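Local coordinates for capsid fiber protein (Bacillus phage phi29, PDB 6QYY) that forms the trimeric head fibers of the phage and, in this N-terminal base fragment, probably serves to attach the fiber to the capsid, at residues 17-22 / 28-33; 75-80 / 85-90. One frame throughout, in Å; residues are numbered along the deposited sequence.

Starting from the N terminus, the chain runs through strand 3-9 and then reaches interaction 1, where 17-22 turns back on itself as 28-33 and closes a hairpin whose segments are five residues apart. Interaction 2 follows in series: 75-80 and 85-90 close a second hairpin across four residues. Neither loop nests in or crosses the other. Interaction 1 belongs to the mixed sheet, with strands 41-42 and 3-9 flanking the hairpin; interaction 2 forms one margin of the antiparallel sheet, strand 85-87 being outermost within the chain. Their centres lie about 18 Å apart, yet they touch, Leu-18 and Ala-33 packing on Thr-79, which joins the two sheets.

Interaction 1. Residues 17-22 / 28-33; sequences RLLAYS and IEISHA
Arg-17 sets CB and CG obliquely against the imidazole of His-32 at the open end of an antiparallel hairpin. From CB outward, Arg-17 CB lies 3.6 Å from His-32 CD2, and CG keeps beside His-32 NE2. A bend at chi2 (-69°) then swings CD and NE away from the ring, leaving the guanidinium to one side of it and turned 34° from its plane, with NH1 hydrogen-bonded to Asp-82 O. His-32 NE2 has its own partner in Met-14 N. Arginine suits this edge because its first two methylenes pack while its head reaches a carbonyl.

Backbone bonds hold the strands together. Ala-20 N donates to Ser-31 O at 2.9 Å, almost straight, and the return bond from Ser-31 N is weak. Ser-22 N to Glu-29 O and Glu-29 N to Ser-22 O are both 2.8 Å. Beyond strand 28-32, Ala-33 N reaches Leu-18 O at 2.9 Å from well above the carbonyl plane; its small CB fits against Leu-18 CB at 4.0 Å.

The two faces differ in character. On one, Tyr-21 and Ile-30 lie side by side, Ile-30 CG2 meeting the ring at Tyr-21 CD1 (3.6 Å); Phe-5 adds an edge-to-face ring contact, and Tyr-97 of a second subunit also packs on Tyr-21. On the other are Ala-20, Ser-22, Glu-29 and Ser-31, short or polar groups suited to a partly exposed surface. There a water donates to Ala-20 O at 2.8 Å and also bonds to Ser-22 OG and Ser-31 OG. In both serines OG sits between the backbone N and the carbonyl carbon, where the water can bond to it.

The hairpin is thus amphipathic: water supplements the weak backbone link on its polar face, while the apolar face contributes to the interior and the subunit interface.

Interaction 2. Residues 75-80 / 85-90; sequences DNLTTG and AVPTDD
Thr-78 and Val-86 form the hydrogen-bonded pair at the heart of this hairpin, each backbone N donating to the other's O at 2.9 Å with an N-H...O angle of 168°. Thr-88 N adds a third bond, to Asn-76 O at 3.0 Å. Between these rungs sits Pro-87, opposite Leu-77 in a non-hydrogen-bonded pair. Proline suits the position, since no backbone N-H is required of it there, and its CA instead approaches Asn-76 O at 3.2 Å in a CA-H...O contact.

Side chains fill in around this ladder. Thr-78 and Thr-88 cross at about a right angle, Thr-78 CG2 lying 3.6 Å from Thr-88 CB; in both residues the methyl turns to the partner while OG1 stands opposite the backbone N (chi1 -168° and -171°). With no side chain at Gly-80, both Val-86 methyls lie close over its CA, CG2 at 3.8 Å. Asp-75 OD2 touches Pro-87 CG at 3.6 Å.

The next shell fixes these groups. Thr-78 OG1 bonds to Thr-93 O, and Thr-88 OG1 accepts from Asp-90 N in an ST turn over 88-90. A water accepts from Asn-76 N and donates to Thr-88 O, bridging the two segments. Strand 85-87 is outermost in its antiparallel sheet within this chain; Leu-77 pairs through its backbone with Phe-95 and Gly-96, joining the hairpin to strand 96-98. Asp-75 is held through OD2 by Lys-72 N and through OD1 by Gln-23 of a third subunit.

Threonine therefore plays two roles, packing through its methyl and bonding through its hydroxyl, while Asp-75 links the hairpin to a third subunit.

Interaction 1. Residues 17-22 / 28-33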
loop_
_atom_site.group_PDB
_atom_site.type_symbol
_atom_site.label_atom_id
_atom_site.label_comp_id
_atom_site.label_asym_id
_atom_site.label_seq_id
_atom_site.Cartn_x
_atom_site.Cartn_y
_atom_site.Cartn_z
ATOM N N ARG A 17 3.605 17.729 -7.230
ATOM C CA ARG A 17 3.994 18.086 -5.879
ATOM C C ARG A 17 3.206 17.260 -4.876
ATOM O O ARG A 17 2.059 16.863 -5.123
ATOM C CB ARG A 17 3.783 19.576 -5.619
ATOM C CG ARG A 17 4.496 20.468 -6.624
ATOM C CD ARG A 17 5.999 20.403 -6.452
ATOM N NE ARG A 17 6.690 21.262 -7.415
ATOM C CZ ARG A 17 6.979 22.541 -7.202
ATOM N NH1 ARG A 17 6.633 23.115 -6.060
ATOM N NH2 ARG A 17 7.612 23.248 -8.131
ATOM N N LEU A 18 3.848 16.974 -3.753
ATOM C CA LEU A 18 3.215 16.186 -2.706
ATOM C C LEU A 18 2.108 16.990 -2.040
ATOM O O LEU A 18 2.229 18.207 -1.866
ATOM C CB LEU A 18 4.254 15.772 -1.658
ATOM C CG LEU A 18 5.420 14.971 -2.252
ATOM C CD1 LEU A 18 6.618 15.002 -1.292
ATOM C CD2 LEU A 18 4.990 13.540 -2.586
ATOM N N LEU A 19 1.030 16.301 -1.661
ATOM C CA LEU A 19 -0.173 16.944 -1.147
ATOM C C LEU A 19 -0.503 16.497 0.274
ATOM O O LEU A 19 -0.254 15.347 0.670
ATOM C CB LEU A 19 -1.391 16.645 -2.021
ATOM C CG LEU A 19 -1.382 17.090 -3.476
ATOM C CD1 LEU A 19 -2.641 16.542 -4.173
ATOM C CD2 LEU A 19 -1.301 18.616 -3.555
ATOM N N ALA A 20 -1.076 17.435 1.020
ATOM C CA ALA A 20 -1.701 17.201 2.314
ATOM C C ALA A 20 -3.204 17.436 2.193
ATOM O O ALA A 20 -3.640 18.442 1.619
ATOM C CB ALA A 20 -1.115 18.131 3.385
ATOM N N TYR A 21 -3.992 16.530 2.756
ATOM C CA TYR A 21 -5.427 16.738 2.831
ATOM C C TYR A 21 -5.763 17.409 4.154
ATOM O O TYR A 21 -5.192 17.068 5.194
ATOM C CB TYR A 21 -6.170 15.413 2.715
ATOM C CG TYR A 21 -5.984 14.701 1.409
ATOM C CD1 TYR A 21 -5.537 15.376 0.277
ATOM C CD2 TYR A 21 -6.245 13.336 1.307
ATOM C CE1 TYR A 21 -5.387 14.699 -0.948
ATOM C CE2 TYR A 21 -6.107 12.671 0.101
ATOM C CZ TYR A 21 -5.675 13.343 -1.014
ATOM O OH TYR A 21 -5.545 12.657 -2.200
ATOM N N SER A 22 -6.699 18.353 4.120
ATOM C CA SER A 22 -7.057 19.041 5.352
ATOM C C SER A 22 -8.546 19.334 5.353
ATOM O O SER A 22 -9.209 19.339 4.310
ATOM C CB SER A 22 -6.242 20.327 5.545
ATOM O OG SER A 22 -6.681 21.334 4.656
ATOM N N ILE A 28 -12.984 18.771 1.612
ATOM C CA ILE A 28 -11.567 18.532 1.844
ATOM C C ILE A 28 -10.788 19.586 1.095
ATOM O O ILE A 28 -11.098 19.899 -0.058
ATOM C CB ILE A 28 -11.145 17.123 1.383
ATOM C CG1 ILE A 28 -11.662 16.063 2.336
ATOM C CG2 ILE A 28 -9.623 17.001 1.336
ATOM C CD1 ILE A 28 -11.107 16.171 3.769
ATOM N N GLU A 29 -9.786 20.158 1.748
ATOM C CA GLU A 29 -8.889 21.077 1.076
ATOM C C GLU A 29 -7.551 20.391 0.828
ATOM O O GLU A 29 -7.135 19.518 1.593
ATOM C CB GLU A 29 -8.733 22.375 1.882
ATOM C CG GLU A 29 -10.065 23.113 2.004
ATOM C CD GLU A 29 -9.946 24.517 2.577
ATOM O OE1 GLU A 29 -10.779 25.383 2.221
ATOM O OE2 GLU A 29 -9.031 24.751 3.396
ATOM N N ILE A 30 -6.918 20.733 -0.287
ATOM C CA ILE A 30 -5.586 20.236 -0.592
ATOM C C ILE A 30 -4.618 21.409 -0.608
ATOM O O ILE A 30 -4.989 22.562 -0.870
ATOM C CB ILE A 30 -5.536 19.478 -1.936
ATOM C CG1 ILE A 30 -5.986 20.384 -3.074
ATOM C CG2 ILE A 30 -6.372 18.183 -1.888
ATOM C CD1 ILE A 30 -5.705 19.787 -4.468
ATOM N N SER A 31 -3.363 21.100 -0.328
ATOM C CA SER A 31 -2.273 22.062 -0.402
ATOM C C SER A 31 -0.999 21.239 -0.442
ATOM O O SER A 31 -1.018 20.031 -0.197
ATOM C CB SER A 31 -2.284 23.043 0.781
ATOM O OG SER A 31 -2.288 22.354 2.015
ATOM N N HIS A 32 0.108 21.903 -0.763
ATOM C CA HIS A 32 1.401 21.239 -0.715
ATOM C C HIS A 32 1.664 20.691 0.677
ATOM O O HIS A 32 1.490 21.394 1.679
ATOM C CB HIS A 32 2.509 22.215 -1.112
ATOM C CG HIS A 32 2.476 22.579 -2.557
ATOM N ND1 HIS A 32 3.023 23.745 -3.049
ATOM C CD2 HIS A 32 1.942 21.932 -3.619
ATOM C CE1 HIS A 32 2.829 23.799 -4.355
ATOM N NE2 HIS A 32 2.179 22.709 -4.726
ATOM N N ALA A 33 2.088 19.429 0.736
ATOM C CA ALA A 33 2.496 18.833 1.998
ATOM C C ALA A 33 3.608 19.658 2.632
ATOM O O ALA A 33 4.477 20.198 1.940
ATOM C CB ALA A 33 2.963 17.392 1.778
HETATM O O HOH W 1 -4.357 20.765 2.906
#

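Interaction 2. Residues 75-80 / 85-90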
loop_
_atom_site.group_PDB
_atom_site.type_symbol
_atom_site.label_atom_id
_atom_site.label_comp_id
_atom_site.label_asym_id
_atom_site.label_seq_id
_atom_site.Cartn_x
_atom_site.Cartn_y
_atom_site.Cartn_z
ATOM N N ASP A 75 18.399 7.177 -2.767
ATOM C CA ASP A 75 18.171 8.097 -1.657
ATOM C C ASP A 75 16.811 7.842 -1.024
ATOM O O ASP A 75 15.815 7.641 -1.722
ATOM C CB ASP A 75 18.226 9.551 -2.141
ATOM C CG ASP A 75 19.647 10.074 -2.288
ATOM O OD1 ASP A 75 20.594 9.369 -1.871
ATOM O OD2 ASP A 75 19.814 11.194 -2.828
ATOM N N ASN A 76 16.765 7.870 0.303
ATOM C CA ASN A 76 15.491 7.960 0.994
ATOM C C ASN A 76 14.982 9.393 0.962
ATOM O O ASN A 76 15.759 10.344 1.077
ATOM C CB ASN A 76 15.630 7.480 2.431
ATOM C CG ASN A 76 16.168 6.082 2.508
ATOM O OD1 ASN A 76 15.533 5.151 2.017
ATOM N ND2 ASN A 76 17.340 5.918 3.117
ATOM N N LEU A 77 13.667 9.536 0.819
ATOM C CA LEU A 77 13.041 10.809 0.488
ATOM C C LEU A 77 11.989 11.204 1.510
ATOM O O LEU A 77 11.263 10.351 2.034
ATOM C CB LEU A 77 12.375 10.734 -0.895
ATOM C CG LEU A 77 13.322 10.420 -2.046
ATOM C CD1 LEU A 77 12.554 10.373 -3.366
ATOM C CD2 LEU A 77 14.446 11.461 -2.137
ATOM N N THR A 78 11.887 12.516 1.746
ATOM C CA THR A 78 10.823 13.157 2.512
ATOM C C THR A 78 10.360 14.403 1.763
ATOM O O THR A 78 10.892 14.752 0.708
ATOM C CB THR A 78 11.301 13.542 3.922
ATOM O OG1 THR A 78 10.170 13.916 4.728
ATOM C CG2 THR A 78 12.263 14.722 3.837
ATOM N N THR A 79 9.365 15.084 2.321
ATOM C CA THR A 79 8.867 16.314 1.724
ATOM C C THR A 79 9.843 17.464 1.964
ATOM O O THR A 79 10.286 17.687 3.095
ATOM C CB THR A 79 7.504 16.658 2.318
ATOM O OG1 THR A 79 6.633 15.537 2.177
ATOM C CG2 THR A 79 6.892 17.855 1.608
ATOM N N GLY A 80 10.186 18.185 0.901
ATOM C CA GLY A 80 10.968 19.410 0.986
ATOM C C GLY A 80 10.103 20.655 0.935
ATOM O O GLY A 80 8.940 20.649 1.357
ATOM N N ALA A 85 10.144 16.692 -3.347
ATOM C CA ALA A 85 10.766 15.572 -2.654
ATOM C C ALA A 85 12.260 15.825 -2.514
ATOM O O ALA A 85 12.907 16.278 -3.464
ATOM C CB ALA A 85 10.532 14.264 -3.406
ATOM N N VAL A 86 12.809 15.538 -1.332
ATOM C CA VAL A 86 14.242 15.760 -1.079
ATOM C C VAL A 86 14.802 14.603 -0.270
ATOM O O VAL A 86 14.077 13.892 0.441
ATOM C CB VAL A 86 14.501 17.088 -0.326
ATOM C CG1 VAL A 86 13.985 18.286 -1.134
ATOM C CG2 VAL A 86 13.886 17.039 1.073
ATOM N N PRO A 87 16.118 14.385 -0.368
ATOM C CA PRO A 87 16.762 13.365 0.470
ATOM C C PRO A 87 16.656 13.692 1.954
ATOM O O PRO A 87 16.609 14.854 2.364
ATOM C CB PRO A 87 18.225 13.395 0.008
ATOM C CG PRO A 87 18.190 14.013 -1.352
ATOM C CD PRO A 87 17.071 15.003 -1.308
ATOM N N THR A 88 16.609 12.638 2.762
ATOM C CA THR A 88 16.688 12.755 4.211
ATOM C C THR A 88 17.286 11.469 4.753
ATOM O O THR A 88 17.385 10.462 4.046
ATOM C CB THR A 88 15.314 13.026 4.852
ATOM O OG1 THR A 88 15.481 13.338 6.244
ATOM C CG2 THR A 88 14.407 11.808 4.724
ATOM N N ASP A 89 17.711 11.518 6.014
ATOM C CA ASP A 89 18.108 10.323 6.732
ATOM C C ASP A 89 17.304 10.115 8.012
ATOM O O ASP A 89 17.582 9.163 8.752
ATOM C CB ASP A 89 19.612 10.372 7.048
ATOM C CG ASP A 89 20.074 11.748 7.443
ATOM O OD1 ASP A 89 19.418 12.374 8.301
ATOM O OD2 ASP A 89 21.096 12.206 6.894
ATOM N N ASP A 90 16.326 10.980 8.303
ATOM C CA ASP A 90 15.450 10.792 9.454
ATOM C C ASP A 90 14.429 9.717 9.116
ATOM O O ASP A 90 13.530 9.956 8.303
ATOM C CB ASP A 90 14.743 12.097 9.839
ATOM C CG ASP A 90 13.814 11.942 11.057
ATOM O OD1 ASP A 90 13.669 10.823 11.592
ATOM O OD2 ASP A 90 13.221 12.958 11.482
HETATM O O HOH W 2 19.004 9.318 1.703
#